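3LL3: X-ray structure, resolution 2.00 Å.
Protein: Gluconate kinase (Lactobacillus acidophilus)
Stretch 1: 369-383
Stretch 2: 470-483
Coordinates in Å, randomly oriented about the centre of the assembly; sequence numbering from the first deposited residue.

Stretch 1 369-383: ARAVIEGIIFNLYDA
Stretch 2 (470-483) TYQKLFPLYCEIRN

Two helices of one chain, 369-383 and 470-483, cross almost at right angles, and a polar cluster marks each end of their contact. At one end the hydroxyl of Tyr 471 donates a very short hydrogen bond to Glu 374, OH to OE2 2.5 Å. Arg 370, one turn before Glu 374, forms a salt bridge with it, NH1 to OE2 3.3 Å, and its NH1 also gives a weak hydrogen bond to Tyr 471 OH at 3.0 Å, with an angle of only 122°. The phenol suits this place because its oxygen can accept from the guanidinium while donating to the carboxylate. Both partners lie near the plane of the tyrosine ring, at its edge. Arg 370 (chi1 t, chi2 t, chi3 -99°) and Glu 374 (chi1 m, chi2 t, chi3 -8°) both point toward the other helix; Tyr 471 (m, chi2 -60°) leaves its backbone sideways, but its long ring brings the hydroxyl across.

At the other end Asp 382 (t, chi2 -1°) forms a salt bridge with Arg 482 (chi1 t, chi2 -101°, chi3 -99°, chi4 161°). OD2 accepts from NH2 at 2.8 Å and 170°, a nearly linear hydrogen bond in the guanidinium plane. Arg 482 NH1 meanwhile donates to Asn 483 OD1 at 2.8 Å. A water donates to Asp 382 OD2 at 2.6 Å and is hydrogen-bonded to Tyr 478 OH at 2.8 Å, so it links the carboxylate to a hydroxyl on the opposing helix.

Between these clusters lies an aromatic core. Phe 378 (m, chi2 -40°) is the knob in a hole formed by Tyr 471, Leu 474, Phe 475 and Tyr 478, and a flat apolar ring can touch all four. Its CZ lies 3.7 Å from Tyr 471 CD1, its CE2 3.9 Å from Leu 474 CD2, and its CD1 3.5 Å from Phe 475 CD1. The two phenylalanine planes are 27° apart but slid, so the rings barely overlap. Phe 378 CB sits over the face of Tyr 478, 3.7 Å from the centroid of that ring's six carbons, a CH-pi contact. Tyr 478 (t, chi2 95°) is the reciprocal knob, among Gly 375, Phe 378, Asn 379 and Asp 382; its OH reaches to 3.4 Å from Asn 379 CA. Tyr 381 (t, chi2 65°) turns its edge to the face of Phe 475 (t, chi2 55°), CE2 to CD2 3.6 Å, with planes at 68°. Leu 474 is t, p.

Both backbones are helical, with phi from -55° to -83° and psi from -28° to -49°. The axes approach to 11.0 Å with a signed crossing angle of -84°. The register pairs Phe 378 with Phe 475, CA to CA 7.1 Å, and Asp 382 with Cys 479, CA to CA 8.4 Å. The second helix kinks at Pro 476, whose ring nitrogen carries no hydrogen to bond to the preceding turn. Together the stretches bury 594 Å².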

# COMPACT_ATOMS: atom_id res chain seq x y z
N ALA A 369 -6.42 -9.43 -3.95
CA ALA A 369 -7.42 -10.14 -3.17
C ALA A 369 -6.74 -11.08 -2.19
O ALA A 369 -7.07 -11.10 -1.01
CB ALA A 369 -8.37 -10.93 -4.08
N ARG A 370 -5.79 -11.86 -2.69
CA ARG A 370 -5.14 -12.83 -1.85
C ARG A 370 -4.25 -12.18 -0.80
O ARG A 370 -4.15 -12.66 0.32
CB ARG A 370 -4.34 -13.87 -2.66
CG ARG A 370 -3.95 -15.02 -1.76
CD ARG A 370 -2.78 -15.83 -2.23
NE ARG A 370 -3.22 -17.02 -2.89
CZ ARG A 370 -3.09 -18.26 -2.42
NH1 ARG A 370 -2.48 -18.51 -1.27
NH2 ARG A 370 -3.55 -19.25 -3.14
N ALA A 371 -3.58 -11.09 -1.17
CA ALA A 371 -2.74 -10.37 -0.23
C ALA A 371 -3.55 -9.90 0.96
O ALA A 371 -3.04 -9.87 2.08
CB ALA A 371 -2.03 -9.16 -0.90
N VAL A 372 -4.80 -9.51 0.73
CA VAL A 372 -5.66 -9.06 1.82
C VAL A 372 -5.87 -10.22 2.80
O VAL A 372 -5.68 -10.06 4.01
CB VAL A 372 -7.04 -8.56 1.32
CG1 VAL A 372 -8.01 -8.43 2.50
CG2 VAL A 372 -6.90 -7.23 0.55
N ILE A 373 -6.22 -11.38 2.27
CA ILE A 373 -6.48 -12.55 3.11
C ILE A 373 -5.22 -12.96 3.85
O ILE A 373 -5.26 -13.25 5.05
CB ILE A 373 -7.03 -13.75 2.30
CG1 ILE A 373 -8.42 -13.42 1.78
CG2 ILE A 373 -7.12 -14.98 3.20
CD1 ILE A 373 -8.86 -14.28 0.60
N GLU A 374 -4.11 -13.00 3.13
CA GLU A 374 -2.83 -13.33 3.75
C GLU A 374 -2.40 -12.32 4.82
O GLU A 374 -1.84 -12.72 5.85
CB GLU A 374 -1.74 -13.49 2.70
CG GLU A 374 -1.90 -14.77 1.86
CD GLU A 374 -0.96 -14.83 0.66
OE1 GLU A 374 -0.27 -13.82 0.38
OE2 GLU A 374 -0.93 -15.90 0.00
N GLY A 375 -2.63 -11.03 4.56
CA GLY A 375 -2.29 -9.99 5.50
C GLY A 375 -3.10 -10.10 6.78
O GLY A 375 -2.58 -9.95 7.89
N ILE A 376 -4.40 -10.35 6.62
CA ILE A 376 -5.28 -10.52 7.76
C ILE A 376 -4.72 -11.63 8.66
O ILE A 376 -4.56 -11.45 9.86
CB ILE A 376 -6.72 -10.84 7.32
CG1 ILE A 376 -7.42 -9.56 6.86
CG2 ILE A 376 -7.53 -11.44 8.48
CD1 ILE A 376 -8.69 -9.80 6.09
N ILE A 377 -4.35 -12.75 8.05
CA ILE A 377 -3.83 -13.91 8.78
C ILE A 377 -2.43 -13.67 9.34
O ILE A 377 -2.11 -14.11 10.44
CB ILE A 377 -3.81 -15.16 7.86
CG1 ILE A 377 -5.23 -15.46 7.37
CG2 ILE A 377 -3.23 -16.38 8.59
CD1 ILE A 377 -5.29 -16.71 6.45
N PHE A 378 -1.58 -13.00 8.55
CA PHE A 378 -0.24 -12.64 9.01
C PHE A 378 -0.32 -11.79 10.30
O PHE A 378 0.46 -11.96 11.23
CB PHE A 378 0.53 -11.85 7.94
CG PHE A 378 1.30 -12.69 6.95
CD1 PHE A 378 2.00 -13.82 7.37
CD2 PHE A 378 1.37 -12.32 5.62
CE1 PHE A 378 2.73 -14.57 6.47
CE2 PHE A 378 2.11 -13.06 4.71
CZ PHE A 378 2.79 -14.19 5.13
N ASN A 379 -1.27 -10.87 10.33
CA ASN A 379 -1.43 -9.98 11.48
C ASN A 379 -1.77 -10.82 12.73
O ASN A 379 -1.19 -10.62 13.80
CB ASN A 379 -2.54 -8.97 11.17
CG ASN A 379 -2.77 -7.96 12.28
OD1 ASN A 379 -3.92 -7.68 12.63
ND2 ASN A 379 -1.70 -7.41 12.83
N LEU A 380 -2.68 -11.76 12.56
CA LEU A 380 -3.05 -12.70 13.62
C LEU A 380 -1.86 -13.57 14.04
O LEU A 380 -1.72 -13.91 15.21
CB LEU A 380 -4.21 -13.59 13.17
CG LEU A 380 -5.59 -12.90 13.09
CD1 LEU A 380 -6.52 -13.65 12.12
CD2 LEU A 380 -6.22 -12.75 14.45
N TYR A 381 -1.03 -13.95 13.08
CA TYR A 381 0.12 -14.78 13.39
C TYR A 381 1.16 -13.96 14.12
O TYR A 381 1.92 -14.47 14.94
CB TYR A 381 0.71 -15.38 12.13
CG TYR A 381 1.95 -16.20 12.35
CD1 TYR A 381 1.91 -17.39 13.08
CD2 TYR A 381 3.16 -15.81 11.81
CE1 TYR A 381 3.06 -18.15 13.27
CE2 TYR A 381 4.30 -16.55 11.99
CZ TYR A 381 4.26 -17.73 12.71
OH TYR A 381 5.41 -18.47 12.86
N ASP A 382 1.20 -12.67 13.78
CA ASP A 382 2.07 -11.70 14.44
C ASP A 382 1.68 -11.62 15.93
O ASP A 382 2.54 -11.69 16.83
CB ASP A 382 1.88 -10.34 13.73
CG ASP A 382 2.85 -9.26 14.21
OD1 ASP A 382 3.67 -9.52 15.11
OD2 ASP A 382 2.80 -8.13 13.66
N ALA A 383 0.39 -11.50 16.20
CA ALA A 383 -0.10 -11.45 17.58
C ALA A 383 0.16 -12.79 18.29
O ALA A 383 0.68 -12.81 19.39
CB ALA A 383 -1.57 -11.08 17.65
N THR A 470 6.95 -21.29 1.96
CA THR A 470 6.79 -20.03 1.26
C THR A 470 6.43 -18.92 2.28
O THR A 470 7.03 -17.84 2.30
CB THR A 470 5.67 -20.13 0.22
OG1 THR A 470 6.00 -21.13 -0.76
CG2 THR A 470 5.46 -18.79 -0.46
N TYR A 471 5.45 -19.22 3.13
CA TYR A 471 4.99 -18.25 4.10
C TYR A 471 6.05 -17.95 5.14
O TYR A 471 6.15 -16.84 5.64
CB TYR A 471 3.66 -18.70 4.73
CG TYR A 471 2.53 -18.54 3.75
CD1 TYR A 471 2.21 -17.28 3.23
CD2 TYR A 471 1.81 -19.64 3.30
CE1 TYR A 471 1.19 -17.13 2.31
CE2 TYR A 471 0.80 -19.49 2.37
CZ TYR A 471 0.49 -18.24 1.89
OH TYR A 471 -0.52 -18.12 0.97
N GLN A 472 6.84 -18.96 5.47
CA GLN A 472 7.90 -18.79 6.45
C GLN A 472 8.95 -17.81 5.94
O GLN A 472 9.55 -17.05 6.72
CB GLN A 472 8.54 -20.13 6.77
CG GLN A 472 9.39 -20.15 8.01
CD GLN A 472 9.50 -21.54 8.62
OE1 GLN A 472 8.70 -22.43 8.32
NE2 GLN A 472 10.49 -21.73 9.49
N LYS A 473 9.17 -17.81 4.63
CA LYS A 473 10.10 -16.88 4.03
C LYS A 473 9.46 -15.50 3.85
O LYS A 473 10.13 -14.47 3.94
CB LYS A 473 10.66 -17.42 2.70
CG LYS A 473 11.47 -16.39 1.94
CD LYS A 473 12.25 -16.99 0.77
CE LYS A 473 13.34 -16.04 0.28
NZ LYS A 473 14.27 -16.71 -0.66
N LEU A 474 8.15 -15.47 3.64
CA LEU A 474 7.46 -14.20 3.38
C LEU A 474 7.09 -13.41 4.64
O LEU A 474 7.01 -12.18 4.59
CB LEU A 474 6.21 -14.44 2.52
CG LEU A 474 5.38 -13.20 2.20
CD1 LEU A 474 6.20 -12.18 1.39
CD2 LEU A 474 4.11 -13.62 1.45
N PHE A 475 6.88 -14.09 5.77
CA PHE A 475 6.55 -13.39 7.01
C PHE A 475 7.59 -12.34 7.44
O PHE A 475 7.22 -11.25 7.91
CB PHE A 475 6.26 -14.39 8.16
CG PHE A 475 5.77 -13.72 9.43
CD1 PHE A 475 4.67 -12.87 9.42
CD2 PHE A 475 6.41 -13.95 10.65
CE1 PHE A 475 4.21 -12.24 10.59
CE2 PHE A 475 5.97 -13.33 11.81
CZ PHE A 475 4.87 -12.47 11.78
N PRO A 476 8.88 -12.66 7.31
CA PRO A 476 9.87 -11.62 7.67
C PRO A 476 9.71 -10.36 6.82
O PRO A 476 9.94 -9.27 7.32
CB PRO A 476 11.21 -12.31 7.37
CG PRO A 476 10.93 -13.77 7.62
CD PRO A 476 9.52 -13.97 7.08
N LEU A 477 9.34 -10.49 5.55
CA LEU A 477 9.12 -9.32 4.71
C LEU A 477 7.90 -8.53 5.20
O LEU A 477 7.91 -7.31 5.22
CB LEU A 477 8.94 -9.72 3.25
CG LEU A 477 8.58 -8.62 2.25
CD1 LEU A 477 9.62 -7.51 2.26
CD2 LEU A 477 8.42 -9.21 0.85
N TYR A 478 6.84 -9.25 5.60
CA TYR A 478 5.66 -8.60 6.17
C TYR A 478 6.07 -7.74 7.37
O TYR A 478 5.62 -6.61 7.51
CB TYR A 478 4.64 -9.66 6.60
CG TYR A 478 3.44 -9.14 7.38
CD1 TYR A 478 2.24 -8.84 6.73
CD2 TYR A 478 3.52 -8.94 8.75
CE1 TYR A 478 1.14 -8.37 7.45
CE2 TYR A 478 2.43 -8.46 9.47
CZ TYR A 478 1.25 -8.18 8.82
OH TYR A 478 0.20 -7.70 9.56
N CYS A 479 6.92 -8.29 8.24
CA CYS A 479 7.39 -7.59 9.42
C CYS A 479 8.30 -6.41 9.07
O CYS A 479 8.33 -5.40 9.79
CB CYS A 479 8.09 -8.54 10.38
SG CYS A 479 6.99 -9.78 11.07
N GLU A 480 9.06 -6.55 7.99
CA GLU A 480 9.91 -5.46 7.54
C GLU A 480 9.07 -4.26 7.12
O GLU A 480 9.37 -3.14 7.50
CB GLU A 480 10.82 -5.90 6.39
CG GLU A 480 12.05 -6.66 6.85
CD GLU A 480 13.05 -5.76 7.56
OE1 GLU A 480 13.34 -4.67 7.02
OE2 GLU A 480 13.54 -6.15 8.65
N ILE A 481 8.00 -4.51 6.36
CA ILE A 481 7.14 -3.43 5.87
C ILE A 481 6.37 -2.78 7.03
O ILE A 481 6.24 -1.56 7.11
CB ILE A 481 6.17 -3.94 4.78
CG1 ILE A 481 6.94 -4.59 3.63
CG2 ILE A 481 5.28 -2.81 4.27
CD1 ILE A 481 8.11 -3.79 3.10
N ARG A 482 5.88 -3.61 7.94
CA ARG A 482 5.23 -3.09 9.14
C ARG A 482 6.18 -2.19 9.95
O ARG A 482 5.80 -1.08 10.37
CB ARG A 482 4.68 -4.24 9.99
CG ARG A 482 4.46 -3.93 11.44
CD ARG A 482 5.61 -4.49 12.26
NE ARG A 482 5.23 -5.74 12.85
CZ ARG A 482 6.08 -6.65 13.33
NH1 ARG A 482 7.39 -6.48 13.27
NH2 ARG A 482 5.59 -7.76 13.86
N ASN A 483 7.40 -2.66 10.14
CA ASN A 483 8.41 -1.89 10.85
C ASN A 483 8.69 -0.56 10.14
O ASN A 483 8.84 0.47 10.79
CB ASN A 483 9.71 -2.68 11.00
CG ASN A 483 9.57 -3.87 11.97
OD1 ASN A 483 8.60 -3.97 12.73
ND2 ASN A 483 10.55 -4.77 11.92
O HOH W 1 0.84 -7.13 12.22